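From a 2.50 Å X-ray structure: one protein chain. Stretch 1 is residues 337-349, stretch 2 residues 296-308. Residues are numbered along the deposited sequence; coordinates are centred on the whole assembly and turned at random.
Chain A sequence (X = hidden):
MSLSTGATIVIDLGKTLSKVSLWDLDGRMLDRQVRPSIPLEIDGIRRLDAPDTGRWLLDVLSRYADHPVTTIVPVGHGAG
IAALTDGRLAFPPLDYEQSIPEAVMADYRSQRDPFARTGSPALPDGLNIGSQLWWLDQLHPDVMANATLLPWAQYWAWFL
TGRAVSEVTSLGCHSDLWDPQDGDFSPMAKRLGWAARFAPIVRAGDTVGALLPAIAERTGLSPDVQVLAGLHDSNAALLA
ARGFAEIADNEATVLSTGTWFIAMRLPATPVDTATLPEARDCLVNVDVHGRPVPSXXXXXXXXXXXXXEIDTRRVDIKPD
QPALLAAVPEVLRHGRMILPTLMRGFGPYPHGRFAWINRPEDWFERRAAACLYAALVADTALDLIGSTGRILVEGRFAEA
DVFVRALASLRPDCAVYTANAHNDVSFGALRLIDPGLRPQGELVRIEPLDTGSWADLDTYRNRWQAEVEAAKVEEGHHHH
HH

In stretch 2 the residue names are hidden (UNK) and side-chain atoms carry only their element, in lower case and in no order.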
# COMPACT_ATOMS: atom_id res chain seq x y z
N MSE A 337 -29.74 -1.52 9.42
CA MSE A 337 -28.32 -1.18 9.41
C MSE A 337 -27.41 -2.04 10.30
O MSE A 337 -27.89 -2.88 11.07
CB MSE A 337 -28.15 0.30 9.77
CG MSE A 337 -28.50 0.61 11.20
SE MSE A 337 -28.59 2.52 11.51
CE MSE A 337 -28.22 2.51 13.42
N ILE A 338 -26.11 -1.81 10.18
CA ILE A 338 -25.07 -2.58 10.86
C ILE A 338 -24.19 -1.68 11.71
O ILE A 338 -23.71 -0.65 11.23
CB ILE A 338 -24.15 -3.27 9.84
CG1 ILE A 338 -24.96 -4.11 8.85
CG2 ILE A 338 -23.08 -4.11 10.54
CD1 ILE A 338 -24.19 -4.47 7.58
N LEU A 339 -23.95 -2.07 12.95
CA LEU A 339 -23.06 -1.31 13.83
C LEU A 339 -21.67 -1.95 13.92
O LEU A 339 -21.55 -3.17 14.00
CB LEU A 339 -23.68 -1.18 15.22
CG LEU A 339 -25.13 -0.70 15.27
CD1 LEU A 339 -25.55 -0.44 16.71
CD2 LEU A 339 -25.34 0.55 14.43
N PRO A 340 -20.62 -1.11 13.90
CA PRO A 340 -19.22 -1.53 14.03
C PRO A 340 -18.95 -2.11 15.41
O PRO A 340 -19.61 -1.71 16.36
CB PRO A 340 -18.44 -0.22 13.87
CG PRO A 340 -19.39 0.72 13.18
CD PRO A 340 -20.75 0.34 13.68
N THR A 341 -17.99 -3.02 15.53
CA THR A 341 -17.17 -3.47 14.41
C THR A 341 -17.18 -4.99 14.31
O THR A 341 -17.48 -5.68 15.29
CB THR A 341 -15.70 -3.02 14.57
OG1 THR A 341 -14.96 -3.37 13.40
CG2 THR A 341 -15.07 -3.69 15.78
N LEU A 342 -16.84 -5.51 13.14
CA LEU A 342 -16.77 -6.95 12.94
C LEU A 342 -15.33 -7.47 13.00
O LEU A 342 -15.09 -8.67 12.84
CB LEU A 342 -17.44 -7.35 11.62
CG LEU A 342 -18.94 -7.05 11.55
CD1 LEU A 342 -19.19 -5.65 11.00
CD2 LEU A 342 -19.67 -8.10 10.72
N MSE A 343 -14.38 -6.56 13.22
CA MSE A 343 -12.98 -6.93 13.42
C MSE A 343 -12.38 -6.26 14.65
O MSE A 343 -11.60 -5.31 14.52
CB MSE A 343 -12.14 -6.55 12.19
CG MSE A 343 -12.03 -7.64 11.14
SE MSE A 343 -11.59 -9.41 11.86
CE MSE A 343 -9.92 -9.04 12.78
N ARG A 344 -12.73 -6.76 15.83
CA ARG A 344 -12.22 -6.23 17.09
C ARG A 344 -10.75 -5.86 17.00
O ARG A 344 -9.93 -6.67 16.58
CB ARG A 344 -12.41 -7.25 18.22
CG ARG A 344 -13.79 -7.28 18.82
CD ARG A 344 -14.01 -6.12 19.78
NE ARG A 344 -13.31 -6.31 21.05
CZ ARG A 344 -13.57 -5.61 22.14
NH1 ARG A 344 -14.51 -4.68 22.12
NH2 ARG A 344 -12.89 -5.83 23.26
N GLY A 345 -10.42 -4.64 17.40
CA GLY A 345 -9.04 -4.19 17.43
C GLY A 345 -8.55 -3.51 16.16
O GLY A 345 -7.39 -3.12 16.08
N PHE A 346 -9.42 -3.35 15.18
CA PHE A 346 -9.01 -2.78 13.90
C PHE A 346 -9.96 -1.68 13.43
O PHE A 346 -11.17 -1.74 13.67
CB PHE A 346 -8.92 -3.87 12.83
CG PHE A 346 -7.94 -4.96 13.16
CD1 PHE A 346 -6.64 -4.89 12.70
CD2 PHE A 346 -8.32 -6.04 13.94
CE1 PHE A 346 -5.73 -5.89 13.00
CE2 PHE A 346 -7.41 -7.04 14.25
CZ PHE A 346 -6.12 -6.96 13.78
N GLY A 347 -9.40 -0.69 12.76
CA GLY A 347 -10.20 0.39 12.21
C GLY A 347 -10.45 1.53 13.19
O GLY A 347 -9.84 1.58 14.26
N PRO A 348 -11.34 2.44 12.81
CA PRO A 348 -11.71 3.62 13.61
C PRO A 348 -12.51 3.24 14.85
O PRO A 348 -12.49 4.00 15.82
CB PRO A 348 -12.58 4.44 12.66
CG PRO A 348 -12.28 3.91 11.29
CD PRO A 348 -11.99 2.46 11.49
N TYR A 349 -13.19 2.10 14.82
CA TYR A 349 -14.03 1.69 15.95
C TYR A 349 -13.60 0.34 16.52
O TYR A 349 -14.39 -0.60 16.54
CB TYR A 349 -15.49 1.58 15.51
CG TYR A 349 -16.02 2.81 14.81
CD1 TYR A 349 -16.64 3.83 15.52
CD2 TYR A 349 -15.92 2.94 13.43
CE1 TYR A 349 -17.13 4.95 14.87
CE2 TYR A 349 -16.41 4.05 12.78
CZ TYR A 349 -17.01 5.05 13.51
OH TYR A 349 -17.50 6.16 12.86
N UNK A 296 -5.37 6.21 7.00
CA UNK A 296 -6.28 5.57 7.95
C UNK A 296 -6.86 4.32 7.30
O UNK A 296 -7.34 4.38 6.17
c UNK A 296 -7.39 6.52 8.34
N UNK A 297 -6.80 3.20 8.00
CA UNK A 297 -7.39 1.97 7.48
C UNK A 297 -8.40 1.31 8.40
O UNK A 297 -8.55 1.67 9.57
c UNK A 297 -3.35 -0.99 9.33
n UNK A 297 -2.29 -0.41 8.78
c UNK A 297 -6.32 0.95 7.05
c UNK A 297 -4.69 1.06 9.00
c UNK A 297 -4.89 1.23 7.50
n UNK A 297 -3.25 -2.24 9.78
n UNK A 297 -4.50 -0.33 9.43
N UNK A 298 -9.11 0.35 7.83
CA UNK A 298 -9.97 -0.57 8.57
C UNK A 298 -10.20 -1.76 7.65
O UNK A 298 -10.14 -1.62 6.43
c UNK A 298 -14.10 0.64 5.79
c UNK A 298 -13.36 -0.57 7.72
c UNK A 298 -14.27 -0.39 6.69
c UNK A 298 -13.02 1.50 5.92
c UNK A 298 -12.27 0.28 7.86
c UNK A 298 -12.12 1.32 6.95
c UNK A 298 -11.29 0.09 8.98
N UNK A 299 -10.42 -2.93 8.23
CA UNK A 299 -10.50 -4.15 7.43
C UNK A 299 -11.85 -4.33 6.77
O UNK A 299 -12.55 -5.32 7.00
c UNK A 299 -8.50 -7.09 10.87
c UNK A 299 -10.14 -5.37 8.28
se UNK A 299 -8.21 -7.38 8.97
c UNK A 299 -8.65 -5.58 8.38
N UNK A 300 -12.21 -3.36 5.93
CA UNK A 300 -13.50 -3.35 5.26
C UNK A 300 -13.89 -4.66 4.62
O UNK A 300 -14.92 -5.23 4.96
N UNK A 301 -13.06 -5.14 3.70
CA UNK A 301 -13.36 -6.36 2.96
C UNK A 301 -13.60 -7.57 3.84
O UNK A 301 -14.38 -8.45 3.50
N UNK A 302 -12.92 -7.61 4.98
CA UNK A 302 -13.04 -8.73 5.90
C UNK A 302 -14.40 -8.73 6.60
O UNK A 302 -14.99 -9.79 6.83
c UNK A 302 -12.19 -11.05 7.76
c UNK A 302 -9.96 -12.03 8.14
n UNK A 302 -8.79 -12.44 7.65
c UNK A 302 -11.92 -8.69 6.94
n UNK A 302 -10.21 -12.13 9.44
n UNK A 302 -10.88 -11.53 7.32
c UNK A 302 -12.17 -9.58 8.14
N UNK A 303 -14.89 -7.54 6.93
CA UNK A 303 -16.17 -7.42 7.62
C UNK A 303 -17.32 -7.74 6.67
O UNK A 303 -18.23 -8.49 7.01
o UNK A 303 -14.54 -3.41 9.88
c UNK A 303 -16.33 -6.02 8.21
c UNK A 303 -15.36 -4.35 9.84
c UNK A 303 -15.08 -5.53 8.93
o UNK A 303 -16.41 -4.36 10.52
N UNK A 304 -17.25 -7.18 5.48
CA UNK A 304 -18.24 -7.47 4.45
C UNK A 304 -18.35 -8.98 4.22
O UNK A 304 -19.45 -9.53 4.15
c UNK A 304 -17.78 -4.44 2.02
c UNK A 304 -18.05 -5.24 3.29
c UNK A 304 -17.89 -6.76 3.13
c UNK A 304 -18.76 -7.29 2.00
N UNK A 305 -17.20 -9.65 4.14
CA UNK A 305 -17.16 -11.09 3.89
C UNK A 305 -17.78 -11.88 5.04
O UNK A 305 -18.38 -12.93 4.83
c UNK A 305 -14.37 -13.68 3.46
o UNK A 305 -14.24 -14.07 4.64
o UNK A 305 -13.49 -13.86 2.58
c UNK A 305 -15.73 -11.57 3.66
c UNK A 305 -15.64 -12.96 3.07
N UNK A 306 -17.62 -11.37 6.26
CA UNK A 306 -18.28 -11.99 7.40
C UNK A 306 -19.78 -11.97 7.16
O UNK A 306 -20.47 -12.96 7.41
o UNK A 306 -16.55 -11.07 8.84
c UNK A 306 -17.96 -11.25 8.71
c UNK A 306 -18.49 -12.03 9.91
N UNK A 307 -20.27 -10.84 6.66
CA UNK A 307 -21.70 -10.65 6.40
C UNK A 307 -22.24 -11.51 5.26
O UNK A 307 -23.28 -12.15 5.41
c UNK A 307 -22.62 -8.95 8.53
c UNK A 307 -22.01 -9.18 6.11
c UNK A 307 -22.21 -8.20 7.27
c UNK A 307 -20.97 -7.36 7.52
N UNK A 308 -21.55 -11.53 4.13
CA UNK A 308 -22.06 -12.24 2.95
C UNK A 308 -21.56 -13.69 2.85
O UNK A 308 -21.97 -14.43 1.96
c UNK A 308 -19.40 -12.09 0.96
c UNK A 308 -20.30 -11.04 1.56
c UNK A 308 -22.67 -10.24 1.54
c UNK A 308 -21.77 -11.46 1.64
O HOH W 1 -11.78 -3.02 10.82

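Position 296 carries a single side-chain carbon, set sideways to stretch 1 and touching nothing there; it is Ala 296. At 297 three carbons and a nitrogen lead to a carbon bearing two more nitrogens, which defines Arg 297. Its side chain starts away from stretch 1, and the contact is made by its backbone: O lies 3.4 Å from Gly 347 CA in a nearly straight CA-H...O contact.

Position 298 has one carbon followed by a six-carbon ring with no heteroatom, so it is Phe 298. Its CB packs 3.4 Å from Gly 347 CA and 3.5 Å from Pro 348 CD, while the ring leads away. A CB on Gly 347 would fall only 2.8 Å from Phe 298 CB, so the close approach depends on glycine.

The unbranched chain at 299, two carbons, a selenium and a terminal carbon, is selenomethionine, Met 299. Its CE sits over one face of the Phe 346 ring, 3.2 Å from Phe 346 CG, and 3.1 Å from Met 343 CE, a tight fit. Met 299 also occupies the N-cap position of the helix that follows.

Positions 300 and 301 have no side-chain atoms and are Gly 300 and Gly 301; neither touches stretch 1. At 302 the pattern of three carbons, a nitrogen and a carbon with two nitrogens returns: Arg 302, whose CG lies 3.6 Å from Met 343 CG.

Position 303 shows three carbons, the last carrying two oxygens, one of them close to the backbone of Leu 342. This is Glu 303, and its OE1 accepts a hydrogen bond from Leu 342 N at 2.9 Å. Its OE2 receives a hydrogen bond from a water that also accepts one from Met 299 N and donates weakly to Phe 346 O.

The four carbons at 304, forked at the first with one longer arm, identify Ile 304, which points away. Three carbons ending in two oxygens make 305 Glu 305, out of reach. At 306 one carbon bears an oxygen and a carbon: Thr 306, with CB 4.1 Å from Leu 342 CD2. Four carbons forked at the second give Leu 307, whose CD2 meets Leu 342 CD2 at 3.5 Å. Position 308, forked at the first carbon with one longer arm, is Ile 308, beyond contact.

The contact thus combines apolar packing with a buried carboxylate: Glu 303 holds the loop at Leu 342, Leu 307 packs against Leu 342 and Ile 338, and Met 299 fills the space beside Met 343 and Phe 346.

Stretch 2 (296-308) ARFMGGREIETLI
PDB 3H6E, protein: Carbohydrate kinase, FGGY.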